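Local coordinates for shikimate 5-dehydrogenase (Mycobacterium fortuitum subsp. fortuitum DSM 46621, PDB 4XIJ), which probably catalyses the NADP-dependent interconversion of shikimate and 3-dehydroshikimate, a step on the pathway to chorismate and the aromatic amino acids, at residues A157-E160 / G161-S164. Residues are numbered along the deposited sequence; the frame is centred on the assembly and turned at random.
Sequences ARDE and GKAS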
loop_
_atom_site.group_PDB
_atom_site.type_symbol
_atom_site.label_atom_id
_atom_site.label_comp_id
_atom_site.label_asym_id
_atom_site.label_seq_id
_atom_site.Cartn_x
_atom_site.Cartn_y
_atom_site.Cartn_z
ATOM N N ALA A 157 -5.403 -15.788 9.496
ATOM C CA ALA A 157 -4.723 -15.126 10.596
ATOM C C ALA A 157 -4.973 -15.903 11.879
ATOM O O ALA A 157 -5.861 -16.763 11.954
ATOM C CB ALA A 157 -5.214 -13.659 10.760
ATOM N N ARG A 158 -4.200 -15.584 12.899
ATOM C CA ARG A 158 -4.312 -16.248 14.187
ATOM C C ARG A 158 -5.396 -15.681 15.085
ATOM O O ARG A 158 -6.047 -16.417 15.849
ATOM C CB ARG A 158 -2.976 -16.135 14.920
ATOM C CG ARG A 158 -2.961 -16.809 16.267
ATOM C CD ARG A 158 -1.545 -16.791 16.881
ATOM N NE ARG A 158 -0.615 -17.547 16.040
ATOM C CZ ARG A 158 0.328 -17.012 15.266
ATOM N NH1 ARG A 158 0.530 -15.694 15.246
ATOM N NH2 ARG A 158 1.060 -17.817 14.499
ATOM N N ASP A 159 -5.580 -14.359 15.034
ATOM C CA ASP A 159 -6.467 -13.686 15.978
ATOM C C ASP A 159 -7.845 -13.512 15.367
ATOM O O ASP A 159 -8.023 -12.780 14.425
ATOM C CB ASP A 159 -5.884 -12.328 16.402
ATOM C CG ASP A 159 -6.602 -11.761 17.591
ATOM O OD1 ASP A 159 -6.200 -12.089 18.740
ATOM O OD2 ASP A 159 -7.598 -11.032 17.361
ATOM N N GLU A 160 -8.829 -14.248 15.872
ATOM C CA GLU A 160 -10.160 -14.203 15.301
ATOM C C GLU A 160 -10.819 -12.831 15.444
ATOM O O GLU A 160 -11.565 -12.406 14.575
ATOM C CB GLU A 160 -11.019 -15.274 15.977
ATOM C CG GLU A 160 -12.461 -15.373 15.431
ATOM C CD GLU A 160 -13.221 -16.611 15.927
ATOM O OE1 GLU A 160 -12.714 -17.344 16.833
ATOM O OE2 GLU A 160 -14.334 -16.866 15.395
ATOM N N GLY A 161 -10.504 -12.118 16.510
ATOM C CA GLY A 161 -11.071 -10.791 16.733
ATOM C C GLY A 161 -10.600 -9.790 15.695
ATOM O O GLY A 161 -11.411 -9.086 15.062
ATOM N N LYS A 162 -9.292 -9.743 15.456
ATOM C CA LYS A 162 -8.760 -8.824 14.428
ATOM C C LYS A 162 -9.216 -9.269 13.064
ATOM O O LYS A 162 -9.533 -8.465 12.194
ATOM C CB LYS A 162 -7.225 -8.725 14.498
ATOM C CG LYS A 162 -6.789 -8.006 15.811
ATOM C CD LYS A 162 -5.324 -7.648 15.767
ATOM C CE LYS A 162 -5.138 -6.314 15.007
ATOM N NZ LYS A 162 -3.704 -5.908 14.794
ATOM N N ALA A 163 -9.296 -10.570 12.864
ATOM C CA ALA A 163 -9.762 -11.035 11.568
ATOM C C ALA A 163 -11.214 -10.643 11.297
ATOM O O ALA A 163 -11.576 -10.329 10.168
ATOM C CB ALA A 163 -9.592 -12.546 11.464
ATOM N N SER A 164 -12.060 -10.670 12.324
ATOM C CA SER A 164 -13.490 -10.445 12.097
ATOM C C SER A 164 -13.732 -9.020 11.613
ATOM O O SER A 164 -14.624 -8.752 10.808
ATOM C CB SER A 164 -14.297 -10.715 13.374
ATOM O OG SER A 164 -14.082 -9.711 14.362
#
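Asp159 turns its carboxylate to the first turn of the helix and accepts the backbone N-H of Lys162, the classic N-cap of helix 160-172. This helix follows strand 152-157 of the six-stranded parallel sheet, in a domain whose strand order, 3-2-1-4-5-6, is that of a Rossmann fold and which probably binds NADP. Lys162 N lies 2.9 Å from Asp159 OD2, and the bond is fairly straight, with an N-H...O angle of 162°. OD2 receives it on the anti lone pair, turned away from OD1. The torsion chi1 of -167° sets CG beside the carbonyl carbon, on the side of the chain that runs on into the helix. A short, negatively charged side chain suits this place, because the first amides of a helix lack partners within it and its N-terminus probably attracts an anion.

Glu160 and Gly161 open the first turn. The extended side chain of Glu160 touches Trp179 of strand 176-181, and its acidic group probably interacts favourably with the helix dipole. Its carbonyl oxygen accepts the amide of Ser164, with Ser164 N and Glu160 O 2.9 Å apart. Gly161, with no side chain, leaves its backbone beside the carboxylate, Gly161 N lying 3.2 Å from Asp159 OD2.

The aspartate is used twice, since its own carbonyl starts the regular helical bonding: Ala163 N sits 3.0 Å from Asp159 O. The small Ala163 methyl fits the buried inner side, touching Trp179. Lys162 runs its first methylenes beside the capping carboxylate, with CG 3.5 Å from Asp159 OD2, but Lys162 NZ ends 6.9 Å from Asp159 OD2, too far for a salt bridge. Three residues after Gly161, Ser164 turns its hydroxyl back, chi1 of 71° placing OG between N and the carbonyl carbon, and Ser164 OG donates to Gly161 O across 2.8 Å.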